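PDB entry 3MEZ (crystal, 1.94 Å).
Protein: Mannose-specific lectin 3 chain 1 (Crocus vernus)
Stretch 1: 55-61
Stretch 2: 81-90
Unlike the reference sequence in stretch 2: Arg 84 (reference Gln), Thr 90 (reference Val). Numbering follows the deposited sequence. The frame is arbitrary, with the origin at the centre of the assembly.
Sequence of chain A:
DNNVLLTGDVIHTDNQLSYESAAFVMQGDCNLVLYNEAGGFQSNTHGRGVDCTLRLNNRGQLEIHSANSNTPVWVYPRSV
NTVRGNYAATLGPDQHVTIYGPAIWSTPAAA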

# COMPACT_ATOMS: atom_id res chain seq x y z
N ARG A 55 -16.33 27.07 7.97
CA ARG A 55 -17.17 26.43 6.98
C ARG A 55 -16.39 26.18 5.67
O ARG A 55 -15.53 26.91 5.37
N LEU A 56 -16.72 25.13 4.94
CA LEU A 56 -16.22 24.90 3.61
C LEU A 56 -17.37 25.19 2.68
O LEU A 56 -18.40 24.58 2.76
N ASN A 57 -17.16 26.11 1.77
CA ASN A 57 -18.22 26.47 0.85
C ASN A 57 -18.33 25.60 -0.41
O ASN A 57 -17.69 24.61 -0.52
N ASN A 58 -19.19 26.01 -1.32
CA ASN A 58 -19.50 25.28 -2.52
C ASN A 58 -18.58 25.64 -3.69
O ASN A 58 -18.78 25.27 -4.80
N ARG A 59 -17.55 26.41 -3.39
CA ARG A 59 -16.46 26.63 -4.28
C ARG A 59 -15.12 26.06 -3.80
O ARG A 59 -14.14 26.29 -4.39
N GLY A 60 -15.10 25.29 -2.73
CA GLY A 60 -13.85 24.80 -2.22
C GLY A 60 -13.03 25.71 -1.33
O GLY A 60 -11.96 25.36 -0.99
N GLN A 61 -13.58 26.84 -0.94
CA GLN A 61 -12.93 27.77 -0.04
C GLN A 61 -13.39 27.57 1.41
O GLN A 61 -14.50 27.26 1.67
N ASN A 81 -11.39 29.96 -8.93
CA ASN A 81 -12.01 29.79 -10.25
C ASN A 81 -12.74 28.44 -10.46
O ASN A 81 -13.03 28.04 -11.54
N THR A 82 -13.01 27.79 -9.35
CA THR A 82 -13.66 26.52 -9.27
C THR A 82 -15.12 26.60 -9.63
O THR A 82 -15.71 27.63 -9.53
N VAL A 83 -15.67 25.48 -10.03
CA VAL A 83 -17.10 25.31 -10.22
C VAL A 83 -17.88 25.23 -8.94
O VAL A 83 -17.39 24.82 -7.94
N ARG A 84 -19.15 25.59 -9.00
CA ARG A 84 -20.02 25.39 -7.87
C ARG A 84 -20.31 23.93 -7.70
O ARG A 84 -20.65 23.28 -8.63
N GLY A 85 -20.25 23.45 -6.49
CA GLY A 85 -20.50 22.06 -6.24
C GLY A 85 -20.15 21.65 -4.83
O GLY A 85 -19.98 22.47 -3.99
N ASN A 86 -20.09 20.35 -4.61
CA ASN A 86 -19.73 19.81 -3.32
C ASN A 86 -18.24 19.50 -3.28
O ASN A 86 -17.73 18.86 -4.14
N TYR A 87 -17.61 19.96 -2.22
CA TYR A 87 -16.17 19.84 -2.02
C TYR A 87 -15.85 19.09 -0.70
O TYR A 87 -16.70 18.95 0.13
N ALA A 88 -14.64 18.60 -0.56
CA ALA A 88 -14.20 17.95 0.66
C ALA A 88 -12.82 18.41 1.10
O ALA A 88 -11.95 18.47 0.30
N ALA A 89 -12.65 18.72 2.37
CA ALA A 89 -11.36 18.98 2.97
C ALA A 89 -10.93 17.76 3.77
O ALA A 89 -11.64 17.29 4.59
N THR A 90 -9.76 17.27 3.47
CA THR A 90 -9.21 16.12 4.13
C THR A 90 -7.90 16.48 4.80
O THR A 90 -7.03 16.98 4.17

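Stretch 2 runs along a type I turn, Asn 57 to Gly 60, and most of its contacts are made with this turn. Asn 81, at its start, points away and contributes little beyond its backbone, with Arg 59 NH2 3.9 Å from Asn 81 C. Thr 82 points toward the turn with chi1 in p, which brings OG1 to Arg 59 O at 2.7 Å as a hydrogen-bond donor, although the position of OG1 is less certain than the distance suggests. Its carbonyl is the counterpart: Arg 59 NE donates to Thr 82 O at 2.9 Å, and Arg 59 NH2 adds a weak bond to Thr 82 O at 3.0 Å. The CA-to-CB bond of Arg 59 is directed away, but m at chi1 and chi3, with chi2 near -93°, folds the guanidinium back so that its edge meets this oxygen.

Val 83 points away; its carbonyl accepts a hydrogen bond from the hydroxyl of Tyr 87 (Tyr 87 OH to Val 83 O, 2.6 Å), a bond that ties the ring to its own stretch. The CA-to-CB bond of Arg 84, which differs from the reference sequence, points sideways, and the side chain is m, t, t at chi1 to chi3; its CG is 4.0 Å from Arg 59 CD, and its CD is 4.0 Å from Asn 58 ND2. Gly 85 contributes backbone alone, its N donating to Asn 58 O at 2.9 Å. Asn 86 turns away and makes no contact.

Tyr 87 (chi1 m, chi2 79°) points in and slides its ring beneath the turn. Gly 60 CA sits over one face, 3.8 Å from the ring centroid, in a CH-pi contact; a CB here would lie only 3.0 Å from Tyr 87 CD2. At the CB end of the tyrosine, away from the ring, Leu 56 CD1 packs 3.8 Å from Tyr 87 CB. Ala 88 faces away, whereas Ala 89 points back toward Leu 56, whose CD1 lies 4.1 Å from Ala 89 N.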

# COMPACT_ATOMS: atom_id res chain seq x y z
CB ARG A 55 -18.36 27.35 6.72
CG ARG A 55 -19.24 26.93 5.66
CD ARG A 55 -20.47 27.84 5.55
NE ARG A 55 -20.48 28.55 4.29
CZ ARG A 55 -21.21 29.63 4.00
NH1 ARG A 55 -21.09 30.17 2.81
NH2 ARG A 55 -22.04 30.16 4.87
CB LEU A 56 -15.84 23.45 3.43
CG LEU A 56 -14.76 22.89 2.54
CD1 LEU A 56 -15.23 21.77 1.70
CD2 LEU A 56 -14.01 23.87 1.79
CB ASN A 57 -18.26 27.97 0.55
CG ASN A 57 -17.17 28.44 -0.33
OD1 ASN A 57 -16.56 27.69 -1.01
ND2 ASN A 57 -16.93 29.73 -0.31
CB ASN A 58 -20.97 25.39 -2.86
CG ASN A 58 -21.36 26.75 -3.27
OD1 ASN A 58 -20.62 27.67 -3.12
ND2 ASN A 58 -22.53 26.88 -3.81
CB ARG A 59 -16.32 28.10 -4.62
CG ARG A 59 -17.59 28.80 -4.95
CD ARG A 59 -17.91 28.83 -6.44
NE ARG A 59 -16.83 29.15 -7.35
CZ ARG A 59 -16.45 30.37 -7.73
NH1 ARG A 59 -17.04 31.45 -7.25
NH2 ARG A 59 -15.48 30.49 -8.59
CB GLN A 61 -13.23 29.24 -0.38
CG GLN A 61 -12.89 29.77 -1.76
CD GLN A 61 -13.60 31.06 -2.04
OE1 GLN A 61 -14.80 31.10 -2.09
NE2 GLN A 61 -12.86 32.10 -2.22
CB ASN A 81 -11.03 30.10 -11.36
CG ASN A 81 -9.97 29.11 -11.48
OD1 ASN A 81 -9.98 28.16 -10.80
ND2 ASN A 81 -9.05 29.32 -12.36
CB THR A 82 -13.59 26.03 -7.81
OG1 THR A 82 -14.06 27.03 -6.94
CG2 THR A 82 -12.16 25.61 -7.45
CB VAL A 83 -17.43 24.00 -10.91
CG1 VAL A 83 -18.73 24.11 -11.54
CG2 VAL A 83 -16.44 23.66 -11.90
CB ARG A 84 -21.34 26.08 -8.11
CG ARG A 84 -21.39 27.50 -7.76
CD ARG A 84 -22.80 27.92 -7.67
NE ARG A 84 -22.94 29.29 -7.26
CZ ARG A 84 -23.98 30.05 -7.55
NH1 ARG A 84 -24.96 29.55 -8.26
NH2 ARG A 84 -24.04 31.30 -7.13
CB ASN A 86 -20.51 18.57 -3.00
CG ASN A 86 -21.94 18.82 -2.66
OD1 ASN A 86 -22.35 19.90 -2.34
ND2 ASN A 86 -22.70 17.79 -2.71
CB TYR A 87 -15.53 21.21 -2.06
CG TYR A 87 -15.49 21.83 -3.44
CD1 TYR A 87 -16.59 22.41 -3.99
CD2 TYR A 87 -14.36 21.80 -4.19
CE1 TYR A 87 -16.56 22.95 -5.22
CE2 TYR A 87 -14.33 22.33 -5.42
CZ TYR A 87 -15.44 22.91 -5.96
OH TYR A 87 -15.38 23.43 -7.21
CB ALA A 88 -14.21 16.50 0.49
CB ALA A 89 -11.38 20.18 3.83
CB THR A 90 -8.92 14.96 3.14
OG1 THR A 90 -10.07 14.64 2.37
CG2 THR A 90 -8.44 13.68 3.87